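Local coordinates for AtxE2 (Asticcacaulis excentricus, PDB 5TXC), which hydrolyses the isopeptide bond of the lasso peptides astexin-2 and astexin-3, opening these knotted molecules into linear chains, at residues A47-M52 and R372-L377; F86-K91 and I100-G105; L405-R410 and E504-D509; L465-P470 and W497-T502. All coordinates share one frame; numbering follows the deposited sequence.

The contacts fall into two groups on different domains. Contacts 1 and 2 share the antiparallel sheet that includes strands 48-49 and 83-92: contact 1 is buried and polar, an arginine held by backbone carbonyls, whereas contact 2 is a partly buried hairpin edge knit by backbone hydrogen bonds. Contacts 3 and 4 both press helix 494-512 against the mixed hydrolase sheet, their centres about 8 Å apart. There the deeper contact 4 is almost wholly apolar across its segments, while contact 3 adds a salt bridge from the exposed Arg410 to its packed leucines. A hydrogen bond between Asn409 and Thr502 joins these two. Centres of contacts 2 and 3 lie about 45 Å apart.

Contact 1: residues A47-M52 and R372-L377; sequences ADIGTM and RRLVTL
Arg372 and the turn 49-52 meet in the beta-propeller-like part of this prolyl oligopeptidase relative, where the sheet ending in strand 384-388 adjoins the one containing strand 48-49. The arginine reaches into the turn and is wrapped by main-chain carbonyls at its edge. Arg372 NH1 donates to two of them, Ile49 O at a short 2.5 Å and Thr51 O at 3.0 Å, and Arg372 NH2 to Met52 O at 2.8 Å. All three oxygens lie near the guanidinium plane. A bend at chi3 (-67°) turns the group to face these oxygens, while NE forms a salt bridge with Glu366. Over one face stands Asp48 OD1, 3.7 Å from Arg372 NH1, a long ion pair to which no N-H points. A methionine in place of Arg372 would probably leave the three carbonyls without their donor and deprive Glu366 of its salt-bridge partner. The side chain of Arg372 comes within about 5 Å of that of Tyr438, which stabilises the alkoxide intermediate. Nearer the strand, the side chains of Ile49 and Leu374 cross at about a right angle, CD1 to CD1 at 3.9 Å. One water closes the arrangement, donating to Asp48 OD1 and accepting from Arg372 N.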
loop_
_atom_site.group_PDB
_atom_site.type_symbol
_atom_site.label_atom_id
_atom_site.label_comp_id
_atom_site.label_asym_id
_atom_site.label_seq_id
_atom_site.Cartn_x
_atom_site.Cartn_y
_atom_site.Cartn_z
ATOM N N ALA A 47 0.834 -5.337 -15.221
ATOM C CA ALA A 47 2.157 -5.036 -14.692
ATOM C C ALA A 47 2.086 -3.811 -13.790
ATOM O O ALA A 47 1.150 -3.020 -13.864
ATOM C CB ALA A 47 3.159 -4.795 -15.831
ATOM N N ASP A 48 3.103 -3.666 -12.933
ATOM C CA ASP A 48 3.158 -2.628 -11.909
ATOM C C ASP A 48 4.607 -2.171 -11.738
ATOM O O ASP A 48 5.552 -2.826 -12.190
ATOM C CB ASP A 48 2.556 -3.130 -10.581
ATOM C CG ASP A 48 1.969 -1.983 -9.685
ATOM O OD1 ASP A 48 1.730 -0.834 -10.157
ATOM O OD2 ASP A 48 1.715 -2.260 -8.479
ATOM N N ILE A 49 4.774 -1.013 -11.104
ATOM C CA ILE A 49 6.086 -0.421 -10.873
ATOM C C ILE A 49 6.208 -0.023 -9.403
ATOM O O ILE A 49 5.445 0.822 -8.924
ATOM C CB ILE A 49 6.320 0.793 -11.788
ATOM C CG1 ILE A 49 6.243 0.383 -13.266
ATOM C CG2 ILE A 49 7.603 1.509 -11.452
ATOM C CD1 ILE A 49 6.048 1.571 -14.209
ATOM N N GLY A 50 7.176 -0.622 -8.695
ATOM C CA GLY A 50 7.430 -0.308 -7.300
ATOM C C GLY A 50 6.475 -0.996 -6.345
ATOM O O GLY A 50 5.630 -1.806 -6.733
ATOM N N THR A 51 6.628 -0.667 -5.061
ATOM C CA THR A 51 5.811 -1.300 -4.032
ATOM C C THR A 51 4.335 -0.984 -4.268
ATOM O O THR A 51 3.989 0.067 -4.802
ATOM C CB THR A 51 6.266 -0.836 -2.638
ATOM O OG1 THR A 51 5.826 -1.773 -1.654
ATOM C CG2 THR A 51 5.740 0.531 -2.295
ATOM N N MET A 52 3.456 -1.931 -3.899
ATOM C CA MET A 52 2.033 -1.800 -4.218
ATOM C C MET A 52 1.482 -0.443 -3.790
ATOM O O MET A 52 0.770 0.208 -4.557
ATOM C CB MET A 52 1.239 -2.918 -3.540
ATOM C CG MET A 52 1.748 -4.308 -3.883
ATOM S SD MET A 52 1.059 -5.646 -2.880
ATOM C CE MET A 52 -0.694 -5.169 -2.940
ATOM N N ARG A 372 -0.410 2.133 -12.999
ATOM C CA ARG A 372 0.816 2.901 -12.823
ATOM C C ARG A 372 1.680 2.873 -14.071
ATOM O O ARG A 372 2.084 1.804 -14.543
ATOM C CB ARG A 372 1.602 2.343 -11.642
ATOM C CG ARG A 372 2.581 3.330 -11.056
ATOM C CD ARG A 372 3.141 2.783 -9.748
ATOM N NE ARG A 372 2.146 2.679 -8.693
ATOM C CZ ARG A 372 2.296 1.914 -7.620
ATOM N NH1 ARG A 372 3.390 1.182 -7.478
ATOM N NH2 ARG A 372 1.352 1.867 -6.692
ATOM N N ARG A 373 1.981 4.054 -14.594
ATOM C CA ARG A 373 2.790 4.184 -15.798
ATOM C C ARG A 373 3.786 5.313 -15.587
ATOM O O ARG A 373 3.751 6.010 -14.571
ATOM C CB ARG A 373 1.921 4.460 -17.018
ATOM C CG ARG A 373 1.061 5.651 -16.793
ATOM C CD ARG A 373 0.573 6.263 -18.075
ATOM N NE ARG A 373 -0.284 7.396 -17.755
ATOM C CZ ARG A 373 -0.996 8.053 -18.651
ATOM N NH1 ARG A 373 -0.948 7.673 -19.920
ATOM N NH2 ARG A 373 -1.756 9.077 -18.270
ATOM N N LEU A 374 4.747 5.420 -16.498
ATOM C CA LEU A 374 5.684 6.537 -16.511
ATOM C C LEU A 374 5.195 7.654 -17.417
ATOM O O LEU A 374 4.644 7.412 -18.501
ATOM C CB LEU A 374 7.072 6.078 -16.939
ATOM C CG LEU A 374 8.082 6.029 -15.807
ATOM C CD1 LEU A 374 7.615 5.157 -14.656
ATOM C CD2 LEU A 374 9.373 5.509 -16.386
ATOM N N VAL A 375 5.455 8.887 -16.991
ATOM C CA VAL A 375 4.825 10.063 -17.571
ATOM C C VAL A 375 5.805 11.227 -17.490
ATOM O O VAL A 375 6.768 11.199 -16.719
ATOM C CB VAL A 375 3.504 10.321 -16.803
ATOM C CG1 VAL A 375 3.501 11.635 -16.056
ATOM C CG2 VAL A 375 2.304 10.123 -17.690
ATOM N N THR A 376 5.543 12.265 -18.280
ATOM C CA THR A 376 6.292 13.518 -18.235
ATOM C C THR A 376 5.325 14.662 -17.937
ATOM O O THR A 376 4.231 14.727 -18.512
ATOM C CB THR A 376 7.024 13.761 -19.584
ATOM O OG1 THR A 376 8.313 13.154 -19.539
ATOM C CG2 THR A 376 7.177 15.216 -19.884
ATOM N N LEU A 377 5.718 15.564 -17.040
ATOM C CA LEU A 377 4.960 16.781 -16.791
ATOM C C LEU A 377 5.794 17.976 -17.209
ATOM O O LEU A 377 6.931 18.133 -16.752
ATOM C CB LEU A 377 4.554 16.915 -15.325
ATOM C CG LEU A 377 3.183 16.300 -15.081
ATOM C CD1 LEU A 377 3.042 15.848 -13.661
ATOM C CD2 LEU A 377 2.104 17.291 -15.425
HETATM O O HOH W 1 -0.616 -0.194 -11.029
#

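Contact 2: residues F86-K91 and I100-G105; sequences FRMVVK and IDVDVG
The guanidinium of Arg87 meets Asp101 at its edge: NH1 points in its own plane at OD1, 2.9 Å away, and the carboxylate answers with its syn lone pair. The two planes stand 71° apart, so a single N-H carries this salt bridge, and NH2 turns to the hydroxyl of Tyr388. CG of Arg87 lies between backbone N and carbonyl carbon (chi1 44°), and the chain then runs extended to NE, bringing its CD alongside the same carboxylate. The carboxylate of Asp103, on the other face of the sheet, engages Tyr143 and Arg145.

These side chains hang on an antiparallel hairpin interrupted by a classic beta bulge, in which Val102 and Asp103 both face Met88. Met88 N donates to Asp103 O at 3.0 Å, and Val102 N to Met88 O at 2.9 Å. Beyond the bulge, Val90 and Ile100 exchange a reciprocal pair of backbone bonds; at the other end Gly105 N binds Phe86 O. Val102 drops CG2 onto Met88 CG at 3.6 Å and sets CG1 across Val90 CG2 at 4.0 Å. Strand 69-78 pairs with strand 83-92 on its other edge, while Leu141 of strand 140-147 packs against Met88, Val90 and Val102, and Ala156 of strand 150-157 also touches Val102, joining the hairpin to the following sheet.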
loop_
_atom_site.group_PDB
_atom_site.type_symbol
_atom_site.label_atom_id
_atom_site.label_comp_id
_atom_site.label_asym_id
_atom_site.label_seq_id
_atom_site.Cartn_x
_atom_site.Cartn_y
_atom_site.Cartn_z
ATOM N N PHE A 86 10.244 -10.136 -12.762
ATOM C CA PHE A 86 10.790 -8.796 -12.549
ATOM C C PHE A 86 11.774 -8.459 -13.664
ATOM O O PHE A 86 12.612 -9.293 -14.036
ATOM C CB PHE A 86 11.491 -8.698 -11.198
ATOM C CG PHE A 86 10.567 -8.825 -10.023
ATOM C CD1 PHE A 86 9.793 -7.759 -9.617
ATOM C CD2 PHE A 86 10.478 -10.024 -9.322
ATOM C CE1 PHE A 86 8.950 -7.877 -8.531
ATOM C CE2 PHE A 86 9.645 -10.147 -8.226
ATOM C CZ PHE A 86 8.873 -9.079 -7.830
ATOM N N ARG A 87 11.673 -7.245 -14.199
ATOM C CA ARG A 87 12.653 -6.770 -15.161
ATOM C C ARG A 87 13.111 -5.366 -14.794
ATOM O O ARG A 87 12.314 -4.525 -14.361
ATOM C CB ARG A 87 12.106 -6.811 -16.598
ATOM C CG ARG A 87 10.709 -6.304 -16.801
ATOM C CD ARG A 87 10.213 -6.657 -18.206
ATOM N NE ARG A 87 8.882 -6.116 -18.491
ATOM C CZ ARG A 87 8.648 -5.015 -19.200
ATOM N NH1 ARG A 87 9.648 -4.322 -19.718
ATOM N NH2 ARG A 87 7.408 -4.600 -19.398
ATOM N N MET A 88 14.409 -5.129 -14.933
ATOM C CA MET A 88 14.967 -3.791 -14.791
ATOM C C MET A 88 14.923 -3.110 -16.148
ATOM O O MET A 88 15.419 -3.657 -17.134
ATOM C CB MET A 88 16.400 -3.848 -14.270
ATOM C CG MET A 88 17.014 -2.466 -13.953
ATOM S SD MET A 88 16.055 -1.464 -12.790
ATOM C CE MET A 88 16.369 -2.319 -11.254
ATOM N N VAL A 89 14.311 -1.930 -16.206
ATOM C CA VAL A 89 14.049 -1.288 -17.482
ATOM C C VAL A 89 14.758 0.059 -17.528
ATOM O O VAL A 89 14.895 0.750 -16.511
ATOM C CB VAL A 89 12.538 -1.131 -17.703
ATOM C CG1 VAL A 89 12.234 -0.624 -19.111
ATOM C CG2 VAL A 89 11.839 -2.467 -17.422
ATOM N N VAL A 90 15.169 0.445 -18.741
ATOM C CA VAL A 90 15.783 1.739 -19.025
ATOM C C VAL A 90 15.087 2.304 -20.250
ATOM O O VAL A 90 15.077 1.667 -21.309
ATOM C CB VAL A 90 17.300 1.637 -19.260
ATOM C CG1 VAL A 90 17.838 2.970 -19.741
ATOM C CG2 VAL A 90 18.018 1.305 -17.970
ATOM N N LYS A 91 14.489 3.483 -20.108
ATOM C CA LYS A 91 13.906 4.165 -21.251
ATOM C C LYS A 91 14.494 5.558 -21.338
ATOM O O LYS A 91 14.824 6.179 -20.321
ATOM C CB LYS A 91 12.361 4.299 -21.212
ATOM C CG LYS A 91 11.814 4.437 -22.651
ATOM C CD LYS A 91 10.508 5.131 -22.763
ATOM C CE LYS A 91 10.218 5.481 -24.213
ATOM N NZ LYS A 91 9.779 4.304 -24.991
ATOM N N ILE A 100 14.419 -0.803 -22.818
ATOM C CA ILE A 100 15.346 -1.924 -22.927
ATOM C C ILE A 100 15.390 -2.658 -21.600
ATOM O O ILE A 100 15.582 -2.039 -20.545
ATOM C CB ILE A 100 16.763 -1.468 -23.318
ATOM C CG1 ILE A 100 16.779 -0.977 -24.762
ATOM C CG2 ILE A 100 17.747 -2.584 -23.091
ATOM C CD1 ILE A 100 18.074 -0.317 -25.128
ATOM N N ASP A 101 15.160 -3.965 -21.640
ATOM C CA ASP A 101 15.289 -4.769 -20.430
ATOM C C ASP A 101 16.771 -5.029 -20.211
ATOM O O ASP A 101 17.396 -5.783 -20.961
ATOM C CB ASP A 101 14.480 -6.068 -20.524
ATOM C CG ASP A 101 12.960 -5.832 -20.558
ATOM O OD1 ASP A 101 12.480 -4.895 -19.901
ATOM O OD2 ASP A 101 12.226 -6.596 -21.224
ATOM N N VAL A 102 17.354 -4.362 -19.209
ATOM C CA VAL A 102 18.765 -4.563 -18.887
ATOM C C VAL A 102 18.961 -5.682 -17.891
ATOM O O VAL A 102 20.105 -6.070 -17.613
ATOM C CB VAL A 102 19.412 -3.269 -18.343
ATOM C CG1 VAL A 102 19.363 -2.165 -19.395
ATOM C CG2 VAL A 102 18.722 -2.832 -17.048
ATOM N N ASP A 103 17.877 -6.238 -17.366
ATOM C CA ASP A 103 17.947 -7.441 -16.557
ATOM C C ASP A 103 16.539 -8.006 -16.497
ATOM O O ASP A 103 15.561 -7.265 -16.646
ATOM C CB ASP A 103 18.484 -7.169 -15.151
ATOM C CG ASP A 103 18.732 -8.450 -14.367
ATOM O OD1 ASP A 103 18.782 -9.514 -15.011
ATOM O OD2 ASP A 103 18.827 -8.410 -13.113
ATOM N N VAL A 104 16.449 -9.331 -16.387
ATOM C CA VAL A 104 15.187 -10.039 -16.196
ATOM C C VAL A 104 15.439 -11.144 -15.184
ATOM O O VAL A 104 16.457 -11.838 -15.261
ATOM C CB VAL A 104 14.631 -10.624 -17.511
ATOM C CG1 VAL A 104 13.303 -11.363 -17.253
ATOM C CG2 VAL A 104 14.459 -9.544 -18.577
ATOM N N GLY A 105 14.506 -11.329 -14.255
ATOM C CA GLY A 105 14.614 -12.330 -13.211
ATOM C C GLY A 105 14.722 -11.715 -11.824
ATOM O O GLY A 105 14.782 -10.498 -11.650
#

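Contact 3: residues L405-R410 and E504-D509; sequences LTLRNR and EDLIDD
Leu407 and Leu506 cross obliquely where helix 494-512 lies over the outermost strand of the mixed sheet in the alpha/beta-hydrolase domain. The strand 405-408 and helix 504-509 axes pass 9.7 Å apart, with their directions 124° from one another. Leucine branches fill the interval: CD1 of Leu407 comes to 3.6 Å from CD2 of Leu506, which also faces CB of Leu405 at a looser 4.3 Å. The same CD1 of Leu407 meets Asp505 CB at 3.9 Å, the two side chains set at about a right angle, so that the aspartate offers its methylene to the leucine and turns its charged end elsewhere. Leu506 continues inward onto Leu465 and Phe467, so the apolar seam runs on under the helix.

At the outer end the contact becomes polar. CB of Asn409 lies near Asp505 OD2, while its amide is occupied beyond the segments by Ile413 N and Thr502 OG1. Arg410 then swings back to the helix, its CG between the backbone N and the carbonyl carbon (chi1 68°) and its chain bent again at chi3. Its guanidinium is tilted only 27° from the carboxylate of Asp505, and Arg410 NH2 makes a fairly straight but rather long hydrogen bond, part of a salt bridge, to OD1 of Asp505 at 3.3 Å, met on the syn side. In the same guanidinium plane sits a water, 2.7 Å from Arg410 NH2, that donates onward to Glu504 OE1.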
loop_
_atom_site.group_PDB
_atom_site.type_symbol
_atom_site.label_atom_id
_atom_site.label_comp_id
_atom_site.label_asym_id
_atom_site.label_seq_id
_atom_site.Cartn_x
_atom_site.Cartn_y
_atom_site.Cartn_z
ATOM N N LEU A 405 -17.921 10.047 -6.096
ATOM C CA LEU A 405 -18.948 10.436 -5.129
ATOM C C LEU A 405 -18.334 11.355 -4.088
ATOM O O LEU A 405 -17.206 11.125 -3.637
ATOM C CB LEU A 405 -19.521 9.223 -4.404
ATOM C CG LEU A 405 -19.983 8.139 -5.358
ATOM C CD1 LEU A 405 -20.284 6.896 -4.568
ATOM C CD2 LEU A 405 -21.206 8.638 -6.105
ATOM N N THR A 406 -19.079 12.381 -3.693
ATOM C CA THR A 406 -18.614 13.293 -2.669
ATOM C C THR A 406 -19.769 13.598 -1.737
ATOM O O THR A 406 -20.916 13.705 -2.165
ATOM C CB THR A 406 -18.051 14.620 -3.248
ATOM O OG1 THR A 406 -19.080 15.294 -3.976
ATOM C CG2 THR A 406 -16.844 14.396 -4.149
ATOM N N LEU A 407 -19.472 13.698 -0.462
ATOM C CA LEU A 407 -20.494 14.123 0.470
ATOM C C LEU A 407 -19.753 14.623 1.682
ATOM O O LEU A 407 -18.550 14.411 1.807
ATOM C CB LEU A 407 -21.497 13.004 0.771
ATOM C CG LEU A 407 -21.548 11.962 1.883
ATOM C CD1 LEU A 407 -22.083 10.670 1.265
ATOM C CD2 LEU A 407 -20.267 11.710 2.597
ATOM N N ARG A 408 -20.474 15.303 2.565
ATOM C CA ARG A 408 -19.968 15.633 3.888
ATOM C C ARG A 408 -20.730 14.776 4.893
ATOM O O ARG A 408 -21.961 14.697 4.838
ATOM C CB ARG A 408 -20.122 17.132 4.179
ATOM C CG ARG A 408 -19.627 17.554 5.555
ATOM C CD ARG A 408 -19.599 19.075 5.726
ATOM N NE ARG A 408 -18.364 19.663 5.212
ATOM C CZ ARG A 408 -18.306 20.374 4.090
ATOM N NH1 ARG A 408 -19.423 20.572 3.383
ATOM N NH2 ARG A 408 -17.149 20.883 3.670
ATOM N N ASN A 409 -20.007 14.131 5.794
ATOM C CA ASN A 409 -20.629 13.195 6.718
ATOM C C ASN A 409 -21.130 13.931 7.963
ATOM O O ASN A 409 -20.844 15.115 8.173
ATOM C CB ASN A 409 -19.641 12.065 7.069
ATOM C CG ASN A 409 -18.550 12.484 8.057
ATOM O OD1 ASN A 409 -18.574 13.575 8.654
ATOM N ND2 ASN A 409 -17.578 11.592 8.242
ATOM N N ARG A 410 -21.848 13.200 8.824
ATOM C CA ARG A 410 -22.526 13.861 9.935
ATOM C C ARG A 410 -21.553 14.504 10.919
ATOM O O ARG A 410 -21.970 15.350 11.708
ATOM C CB ARG A 410 -23.467 12.898 10.666
ATOM C CG ARG A 410 -22.791 11.797 11.416
ATOM C CD ARG A 410 -23.754 10.688 11.786
ATOM N NE ARG A 410 -24.266 10.002 10.598
ATOM C CZ ARG A 410 -25.151 9.017 10.655
ATOM N NH1 ARG A 410 -25.593 8.633 11.842
ATOM N NH2 ARG A 410 -25.563 8.406 9.547
ATOM N N GLU A 504 -22.767 4.110 5.441
ATOM C CA GLU A 504 -24.223 4.163 5.328
ATOM C C GLU A 504 -24.683 5.395 4.540
ATOM O O GLU A 504 -25.619 5.309 3.729
ATOM C CB GLU A 504 -24.857 4.126 6.730
ATOM C CG GLU A 504 -24.616 2.810 7.499
ATOM C CD GLU A 504 -25.112 2.797 8.965
ATOM O OE1 GLU A 504 -25.385 3.870 9.563
ATOM O OE2 GLU A 504 -25.250 1.681 9.523
ATOM N N ASP A 505 -24.059 6.558 4.775
ATOM C CA ASP A 505 -24.396 7.743 3.976
ATOM C C ASP A 505 -24.171 7.495 2.490
ATOM O O ASP A 505 -24.958 7.944 1.652
ATOM C CB ASP A 505 -23.577 8.955 4.417
ATOM C CG ASP A 505 -23.851 9.363 5.857
ATOM O OD1 ASP A 505 -24.948 9.037 6.389
ATOM O OD2 ASP A 505 -22.937 9.993 6.455
ATOM N N LEU A 506 -23.091 6.792 2.142
ATOM C CA LEU A 506 -22.779 6.553 0.736
ATOM C C LEU A 506 -23.770 5.576 0.107
ATOM O O LEU A 506 -24.205 5.770 -1.032
ATOM C CB LEU A 506 -21.341 6.043 0.606
ATOM C CG LEU A 506 -20.263 7.099 0.858
ATOM C CD1 LEU A 506 -18.880 6.480 1.137
ATOM C CD2 LEU A 506 -20.179 8.019 -0.345
ATOM N N ILE A 507 -24.114 4.513 0.826
ATOM C CA ILE A 507 -25.125 3.568 0.357
ATOM C C ILE A 507 -26.463 4.279 0.144
ATOM O O ILE A 507 -27.063 4.197 -0.937
ATOM C CB ILE A 507 -25.242 2.403 1.350
ATOM C CG1 ILE A 507 -23.892 1.683 1.457
ATOM C CG2 ILE A 507 -26.319 1.427 0.885
ATOM C CD1 ILE A 507 -23.744 0.810 2.711
ATOM N N ASP A 508 -26.935 5.013 1.162
ATOM C CA ASP A 508 -28.153 5.828 1.026
ATOM C C ASP A 508 -28.131 6.716 -0.224
ATOM O O ASP A 508 -29.152 6.887 -0.899
ATOM C CB ASP A 508 -28.348 6.715 2.268
ATOM C CG ASP A 508 -28.715 5.928 3.499
ATOM O OD1 ASP A 508 -29.020 4.725 3.356
ATOM O OD2 ASP A 508 -28.738 6.509 4.612
ATOM N N ASP A 509 -26.989 7.334 -0.513
ATOM C CA ASP A 509 -26.888 8.194 -1.683
ATOM C C ASP A 509 -27.101 7.408 -2.972
ATOM O O ASP A 509 -27.800 7.866 -3.880
ATOM C CB ASP A 509 -25.530 8.888 -1.696
ATOM C CG ASP A 509 -25.411 9.888 -2.815
ATOM O OD1 ASP A 509 -25.964 11.005 -2.666
ATOM O OD2 ASP A 509 -24.816 9.542 -3.862
HETATM O O HOH W 2 -27.207 6.366 8.939
#

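Contact 4: residues L465-P470 and W497-T502; sequences LSFHSP and WNILHT
Apolar contacts carry most of the meeting between Phe467 of strand 463-467 and helix 494-512 of the alpha/beta-hydrolase domain. Thr502 brings its methyl CG2 to the ring edge of Phe467, 4.0 Å from CE1, and Ile499 sets CG2 4.1 Å from CE2. Phe467 reaches them because its CG stands anti to the backbone N (chi1 169°). Pro470 and Thr502 reach toward each other tip to tip, Pro470 CG lying 3.9 Å from Thr502 OG1 and 4.1 Å from its CG2, and Ser469 CB touches the end of Ile499 more loosely.

Between the two segments there are no hydrogen bonds; the polar interactions of Thr502 are with its own helix and with Asn409. Thr502 OG1 donates to Asn498 O at 2.5 Å, and Thr502 N binds that same oxygen from the opposite face of the carbonyl. The hydroxyl also meets the amide ND2 of Asn409. With an alanine at Thr502, the ring edge of Phe467 would probably face a gap and Asn409 ND2 would lose its acceptor.

Phe467 lies about 7 Å, side chain to side chain, from the catalytically important Tyr438. The chemistry thus implies a join held by apolar contact, in which the hydroxyl of Thr502 is satisfied by its own helix and by Asn409 while its methyl does the packing.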
loop_
_atom_site.group_PDB
_atom_site.type_symbol
_atom_site.label_atom_id
_atom_site.label_comp_id
_atom_site.label_asym_id
_atom_site.label_seq_id
_atom_site.Cartn_x
_atom_site.Cartn_y
_atom_site.Cartn_z
ATOM N N LEU A 465 -18.365 0.146 -4.922
ATOM C CA LEU A 465 -17.979 1.344 -4.214
ATOM C C LEU A 465 -16.533 1.182 -3.801
ATOM O O LEU A 465 -16.218 0.298 -3.010
ATOM C CB LEU A 465 -18.876 1.568 -3.005
ATOM C CG LEU A 465 -18.572 2.829 -2.216
ATOM C CD1 LEU A 465 -18.849 4.014 -3.110
ATOM C CD2 LEU A 465 -19.510 2.873 -1.019
ATOM N N SER A 466 -15.659 2.030 -4.345
ATOM C CA SER A 466 -14.261 2.085 -3.935
ATOM C C SER A 466 -14.202 3.160 -2.846
ATOM O O SER A 466 -14.343 4.356 -3.115
ATOM C CB SER A 466 -13.374 2.371 -5.148
ATOM O OG SER A 466 -12.000 2.367 -4.838
ATOM N N PHE A 467 -14.086 2.726 -1.602
ATOM C CA PHE A 467 -14.360 3.560 -0.444
ATOM C C PHE A 467 -13.057 4.058 0.155
ATOM O O PHE A 467 -12.188 3.256 0.494
ATOM C CB PHE A 467 -15.151 2.759 0.602
ATOM C CG PHE A 467 -15.265 3.435 1.941
ATOM C CD1 PHE A 467 -16.075 4.550 2.111
ATOM C CD2 PHE A 467 -14.573 2.948 3.034
ATOM C CE1 PHE A 467 -16.191 5.174 3.342
ATOM C CE2 PHE A 467 -14.671 3.564 4.250
ATOM C CZ PHE A 467 -15.501 4.688 4.408
ATOM N N HIS A 468 -12.956 5.366 0.358
ATOM C CA HIS A 468 -11.777 5.980 0.970
ATOM C C HIS A 468 -12.240 6.519 2.301
ATOM O O HIS A 468 -13.049 7.448 2.342
ATOM C CB HIS A 468 -11.218 7.091 0.086
ATOM C CG HIS A 468 -10.666 6.591 -1.211
ATOM N ND1 HIS A 468 -9.320 6.361 -1.410
ATOM C CD2 HIS A 468 -11.287 6.215 -2.361
ATOM C CE1 HIS A 468 -9.134 5.888 -2.632
ATOM N NE2 HIS A 468 -10.309 5.790 -3.231
ATOM N N SER A 469 -11.792 5.906 3.382
ATOM C CA SER A 469 -12.295 6.335 4.678
ATOM C C SER A 469 -11.845 7.769 4.940
ATOM O O SER A 469 -10.693 8.114 4.666
ATOM C CB SER A 469 -11.847 5.400 5.802
ATOM O OG SER A 469 -10.462 5.276 5.817
ATOM N N PRO A 470 -12.731 8.633 5.419
ATOM C CA PRO A 470 -12.368 10.032 5.648
ATOM C C PRO A 470 -11.536 10.200 6.912
ATOM O O PRO A 470 -11.453 9.317 7.762
ATOM C CB PRO A 470 -13.725 10.708 5.829
ATOM C CG PRO A 470 -14.576 9.617 6.463
ATOM C CD PRO A 470 -14.124 8.341 5.809
ATOM N N TRP A 497 -17.415 4.156 14.396
ATOM C CA TRP A 497 -18.797 4.557 14.156
ATOM C C TRP A 497 -18.876 5.593 13.055
ATOM O O TRP A 497 -19.745 5.527 12.183
ATOM C CB TRP A 497 -19.410 5.113 15.447
ATOM C CG TRP A 497 -19.928 4.062 16.373
ATOM C CD1 TRP A 497 -19.435 3.736 17.605
ATOM C CD2 TRP A 497 -21.046 3.198 16.143
ATOM N NE1 TRP A 497 -20.175 2.719 18.160
ATOM C CE2 TRP A 497 -21.170 2.368 17.283
ATOM C CE3 TRP A 497 -21.957 3.046 15.082
ATOM C CZ2 TRP A 497 -22.171 1.395 17.397
ATOM C CZ3 TRP A 497 -22.942 2.078 15.190
ATOM C CH2 TRP A 497 -23.046 1.267 16.349
ATOM N N ASN A 498 -17.954 6.547 13.070
ATOM C CA ASN A 498 -17.908 7.567 12.034
ATOM C C ASN A 498 -17.602 6.951 10.681
ATOM O O ASN A 498 -18.192 7.342 9.667
ATOM C CB ASN A 498 -16.880 8.631 12.417
ATOM C CG ASN A 498 -17.281 9.396 13.705
ATOM O OD1 ASN A 498 -18.468 9.448 14.068
ATOM N ND2 ASN A 498 -16.292 9.969 14.401
ATOM N N ILE A 499 -16.718 5.957 10.643
ATOM C CA ILE A 499 -16.478 5.265 9.376
ATOM C C ILE A 499 -17.741 4.539 8.921
ATOM O O ILE A 499 -18.194 4.707 7.781
ATOM C CB ILE A 499 -15.285 4.299 9.496
ATOM C CG1 ILE A 499 -13.995 5.082 9.734
ATOM C CG2 ILE A 499 -15.193 3.372 8.274
ATOM C CD1 ILE A 499 -12.780 4.190 9.880
ATOM N N LEU A 500 -18.376 3.788 9.827
ATOM C CA LEU A 500 -19.592 3.055 9.463
ATOM C C LEU A 500 -20.714 3.998 9.031
ATOM O O LEU A 500 -21.407 3.737 8.037
ATOM C CB LEU A 500 -20.038 2.171 10.619
ATOM C CG LEU A 500 -21.346 1.387 10.434
ATOM C CD1 LEU A 500 -21.271 0.411 9.305
ATOM C CD2 LEU A 500 -21.651 0.679 11.706
ATOM N N HIS A 501 -20.915 5.101 9.759
ATOM C CA HIS A 501 -21.964 6.044 9.368
ATOM C C HIS A 501 -21.692 6.642 7.994
ATOM O O HIS A 501 -22.624 6.852 7.197
ATOM C CB HIS A 501 -22.118 7.125 10.424
ATOM C CG HIS A 501 -22.846 6.647 11.642
ATOM N ND1 HIS A 501 -22.686 7.217 12.887
ATOM C CD2 HIS A 501 -23.703 5.607 11.811
ATOM C CE1 HIS A 501 -23.443 6.569 13.762
ATOM N NE2 HIS A 501 -24.063 5.583 13.134
ATOM N N THR A 502 -20.414 6.871 7.680
ATOM C CA THR A 502 -20.036 7.364 6.363
ATOM C C THR A 502 -20.395 6.360 5.276
ATOM O O THR A 502 -20.912 6.738 4.219
ATOM C CB THR A 502 -18.534 7.654 6.338
ATOM O OG1 THR A 502 -18.200 8.525 7.429
ATOM C CG2 THR A 502 -18.133 8.294 5.024
#